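YycN protein (Bacillus subtilis, PDB 1ON0) is a putative acetyltransferase of the GNAT family that probably transfers an acyl group, typically from acetyl-coenzyme A in such enzymes, and forms a homodimer. Local coordinates at the interface of chains A and B. Numbering follows the deposited sequence. Chains: chain A/B, YycN protein.

Contact 1: the interface of chains A and B. Residues chain A 37-38, 41; chain B 4, 66, 69.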
loop_
_atom_site.group_PDB
_atom_site.type_symbol
_atom_site.label_atom_id
_atom_site.label_comp_id
_atom_site.label_asym_id
_atom_site.label_seq_id
_atom_site.Cartn_x
_atom_site.Cartn_y
_atom_site.Cartn_z
ATOM N N GLU A 37 2.453 -10.017 4.739
ATOM C CA GLU A 37 1.086 -9.564 4.904
ATOM C C GLU A 37 0.726 -9.287 6.360
ATOM O O GLU A 37 -0.404 -8.912 6.657
ATOM C CB GLU A 37 0.110 -10.581 4.307
ATOM C CG GLU A 37 0.335 -12.037 4.713
ATOM C CD GLU A 37 1.453 -12.720 3.927
ATOM O OE1 GLU A 37 2.624 -12.639 4.349
ATOM O OE2 GLU A 37 1.157 -13.330 2.876
ATOM N N ASP A 38 1.692 -9.442 7.260
ATOM C CA ASP A 38 1.451 -9.207 8.675
ATOM C C ASP A 38 2.330 -8.096 9.245
ATOM O O ASP A 38 1.919 -7.361 10.151
ATOM C CB ASP A 38 1.688 -10.503 9.438
ATOM C CG ASP A 38 0.819 -11.625 8.933
ATOM O OD1 ASP A 38 1.070 -12.802 9.274
ATOM O OD2 ASP A 38 -0.134 -11.323 8.184
ATOM N N LEU A 41 0.822 -4.399 10.096
ATOM C CA LEU A 41 -0.097 -4.375 11.222
ATOM C C LEU A 41 0.586 -4.686 12.560
ATOM O O LEU A 41 0.428 -3.934 13.525
ATOM C CB LEU A 41 -1.262 -5.340 10.941
ATOM C CG LEU A 41 -2.447 -5.430 11.910
ATOM C CD1 LEU A 41 -3.677 -5.966 11.185
ATOM C CD2 LEU A 41 -2.080 -6.324 13.079
HETATM N N MSE B 4 -8.100 -3.160 13.277
HETATM C CA MSE B 4 -6.825 -2.489 13.479
HETATM C C MSE B 4 -6.459 -1.648 12.283
HETATM O O MSE B 4 -6.934 -1.881 11.174
HETATM C CB MSE B 4 -5.708 -3.501 13.744
HETATM C CG MSE B 4 -5.688 -4.014 15.174
HETATM SE SE MSE B 4 -4.755 -5.689 15.339
HETATM C CE MSE B 4 -5.972 -6.790 14.310
ATOM N N LYS B 66 -8.574 -3.195 8.798
ATOM C CA LYS B 66 -8.499 -4.633 8.631
ATOM C C LYS B 66 -9.195 -5.381 9.751
ATOM O O LYS B 66 -9.103 -5.009 10.921
ATOM C CB LYS B 66 -7.032 -5.094 8.552
ATOM C CG LYS B 66 -6.400 -5.059 7.167
ATOM C CD LYS B 66 -4.977 -5.619 7.215
ATOM C CE LYS B 66 -4.360 -5.743 5.828
ATOM N NZ LYS B 66 -3.006 -6.388 5.865
ATOM N N GLU B 69 -6.166 -10.783 8.203
ATOM C CA GLU B 69 -5.160 -10.786 7.154
ATOM C C GLU B 69 -5.695 -11.350 5.838
ATOM O O GLU B 69 -4.922 -11.675 4.933
ATOM C CB GLU B 69 -3.937 -11.590 7.611
ATOM C CG GLU B 69 -3.503 -11.293 9.047
ATOM C CD GLU B 69 -3.540 -9.809 9.379
ATOM O OE1 GLU B 69 -4.653 -9.263 9.579
ATOM O OE2 GLU B 69 -2.456 -9.187 9.428
#
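A:Leu41 meets selenomethionine B:Met4 methyl against selenium, and the two side chains cross at about a right angle. CD2 of A:Leu41 lies 3.6 Å from SE of B:Met4, which stands in place of the natural sulphur. With CG anti to the backbone N (chi1 -175°), the isopropyl tip of the leucine points from helix 36-50 to strand 4-7 of chain B and sets CD2 against the selenium. The B:Met4 chain bends at chi3 (-66°) and brings its terminal methyl alongside the same tip, with CE 4.0 Å from CD1 of A:Leu41. This is the tightly packed, apolar part of the contact. CD1 also approaches the poorly ordered B:Glu69, lying 3.8 Å from the carboxylate oxygen OE1. The aliphatic CD of B:Lys66 passes at 4.2 Å from CD1 of A:Leu41. A:Leu41 has 77 Å² hidden by the partner, the largest area in the patch. An alanine here would probably leave a gap beside the selenium and CE of B:Met4 and set that bent chain free to turn.

Toward the start of the helix the fit is loose and polar. In this patch no nitrogen or oxygen of one chain lies near enough to bond to the other. The carboxylates of A:Asp38 and B:Glu69 approach with their planes 45° apart, OD2 of A:Asp38 being 3.4 Å from OE2 of B:Glu69. If both are ionised they would probably repel, but the disorder of B:Glu69 makes this pair doubtful. B:Lys66, extended beyond CG at the end of strand 60-66, could soften any such repulsion through its charge at longer range. Its ammonium NZ remains 6.2 Å from OD2 of A:Asp38, too far for a salt bridge. The same NZ points toward the backbone of the helix's first turn and stops 3.7 Å from the carbonyl O of A:Glu37.

Contact 2: the interface of chains A and B. Residues chain A 17, 48, 51-53; chain B 115, 118-120.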
loop_
_atom_site.group_PDB
_atom_site.type_symbol
_atom_site.label_atom_id
_atom_site.label_comp_id
_atom_site.label_asym_id
_atom_site.label_seq_id
_atom_site.Cartn_x
_atom_site.Cartn_y
_atom_site.Cartn_z
ATOM N N LEU A 17 7.309 8.230 13.678
ATOM C CA LEU A 17 6.455 7.093 13.986
ATOM C C LEU A 17 6.040 6.390 12.697
ATOM O O LEU A 17 6.140 5.171 12.597
ATOM C CB LEU A 17 5.237 7.569 14.780
ATOM C CG LEU A 17 4.125 6.619 15.215
ATOM C CD1 LEU A 17 3.364 7.272 16.358
ATOM C CD2 LEU A 17 3.184 6.336 14.046
ATOM N N THR A 48 2.501 1.206 19.183
ATOM C CA THR A 48 1.397 1.882 19.839
ATOM C C THR A 48 1.408 1.469 21.313
ATOM O O THR A 48 1.206 2.302 22.194
ATOM C CB THR A 48 0.049 1.507 19.188
ATOM O OG1 THR A 48 0.060 1.913 17.816
ATOM C CG2 THR A 48 -1.106 2.201 19.895
ATOM N N LEU A 51 4.329 3.171 23.024
ATOM C CA LEU A 51 4.148 4.603 23.167
ATOM C C LEU A 51 2.670 5.027 23.167
ATOM O O LEU A 51 2.222 5.808 22.319
ATOM C CB LEU A 51 4.934 5.318 22.058
ATOM C CG LEU A 51 6.293 5.956 22.417
ATOM C CD1 LEU A 51 7.106 5.086 23.355
ATOM C CD2 LEU A 51 7.070 6.219 21.134
ATOM N N PRO A 52 1.894 4.521 24.148
ATOM C CA PRO A 52 0.465 4.831 24.282
ATOM C C PRO A 52 0.247 6.327 24.236
ATOM O O PRO A 52 -0.685 6.817 23.605
ATOM C CB PRO A 52 0.120 4.276 25.661
ATOM C CG PRO A 52 1.050 3.134 25.806
ATOM C CD PRO A 52 2.349 3.685 25.274
ATOM N N ARG A 53 1.135 7.043 24.911
ATOM C CA ARG A 53 1.032 8.479 24.996
ATOM C C ARG A 53 2.069 9.230 24.149
ATOM O O ARG A 53 2.430 10.371 24.451
ATOM C CB ARG A 53 1.117 8.880 26.475
ATOM C CG ARG A 53 -0.035 8.299 27.335
ATOM C CD ARG A 53 0.165 8.490 28.849
ATOM N NE ARG A 53 0.280 9.897 29.230
ATOM C CZ ARG A 53 0.833 10.319 30.366
ATOM N NH1 ARG A 53 1.328 9.450 31.245
ATOM N NH2 ARG A 53 0.902 11.615 30.625
ATOM N N GLN B 115 -7.108 5.378 19.987
ATOM C CA GLN B 115 -5.870 4.805 20.490
ATOM C C GLN B 115 -4.701 5.314 19.651
ATOM O O GLN B 115 -3.647 5.655 20.184
ATOM C CB GLN B 115 -5.923 3.273 20.458
ATOM C CG GLN B 115 -4.537 2.629 20.386
ATOM C CD GLN B 115 -4.566 1.108 20.443
ATOM O OE1 GLN B 115 -4.548 0.519 21.527
ATOM N NE2 GLN B 115 -4.606 0.465 19.275
ATOM N N ARG B 118 -4.039 9.193 20.329
ATOM C CA ARG B 118 -3.335 9.394 21.587
ATOM C C ARG B 118 -1.851 9.059 21.441
ATOM O O ARG B 118 -1.004 9.808 21.908
ATOM C CB ARG B 118 -3.979 8.550 22.680
ATOM C CG ARG B 118 -3.427 8.788 24.061
ATOM C CD ARG B 118 -4.413 8.314 25.117
ATOM N NE ARG B 118 -3.846 8.360 26.463
ATOM C CZ ARG B 118 -3.299 9.442 27.015
ATOM N NH1 ARG B 118 -3.233 10.584 26.340
ATOM N NH2 ARG B 118 -2.826 9.386 28.253
ATOM N N SER B 119 -1.526 7.947 20.787
ATOM C CA SER B 119 -0.118 7.592 20.598
ATOM C C SER B 119 0.583 8.559 19.630
ATOM O O SER B 119 1.809 8.578 19.549
ATOM C CB SER B 119 0.020 6.156 20.081
ATOM O OG SER B 119 -0.656 5.977 18.855
HETATM N N MSE B 120 -0.190 9.361 18.901
HETATM C CA MSE B 120 0.389 10.324 17.959
HETATM C C MSE B 120 0.469 11.707 18.567
HETATM O O MSE B 120 1.007 12.627 17.966
HETATM C CB MSE B 120 -0.447 10.401 16.687
HETATM C CG MSE B 120 -0.367 9.183 15.823
HETATM SE SE MSE B 120 -1.535 9.373 14.335
HETATM C CE MSE B 120 -0.750 10.964 13.562
HETATM O O HOH W 1 -2.952 4.820 22.559
#
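Helices 10-30 and 36-50 of chain A, with the loop 51-53 that follows the second, meet the C-terminal end of helix 105-120 of chain B. A:Thr48 and B:Gln115 touch through carbon: methyl CG2, anti to the threonine's backbone N, lies 3.5 Å from CG of the glutamine. The extended B:Gln115 chain slants past the methyl, its amide carbon CD 3.7 Å from CG2.

A water joins the two backbones, 2.6 Å from the carbonyl O of B:Gln115 and 3.2 Å from the carbonyl O of A:Pro52. The latter oxygen also faces B:Ser119, whose N-H points elsewhere and makes no hydrogen bond to it. Hydroxyl OG of B:Ser119 turns back within its own helix, toward a weak bond to B:Gln115 O. Beside this, CD1 of A:Leu17 packs 3.8 Å from the carbonyl O of B:Ser119.

Beyond A:Pro52, A:Arg53 and B:Arg118 run side by side, pointing the same way, their guanidinium planes 19° apart. CG of A:Arg53 lies against a face of the guanidinium of B:Arg118, 3.5 Å from CZ, but B:Arg118 is poorly ordered and the detail is doubtful. Although this patch may not belong to the biological homodimer, its carbon contacts and bridging water dock the end of helix 105-120 of one copy onto helices 10-30 and 36-50 of the other.

About 18 Å separates the C-alpha centres of contact 1 and contact 2, yet both draw on helix 36-50 of chain A. Contact 1 uses its beginning and contact 2 its end, together with helix 10-30 and residues 51-53, so helix 36-50 spans the distance between the patches. Chain B answers with different elements: strands 4-7 and 60-66 and a loop in contact 1, the end of helix 105-120 in contact 2. Two separated footholds would be likely to limit rocking of one copy against the other. The whole interface is not an exact two-fold and the assembly holds four copies, so this need not be the homodimer's pairing.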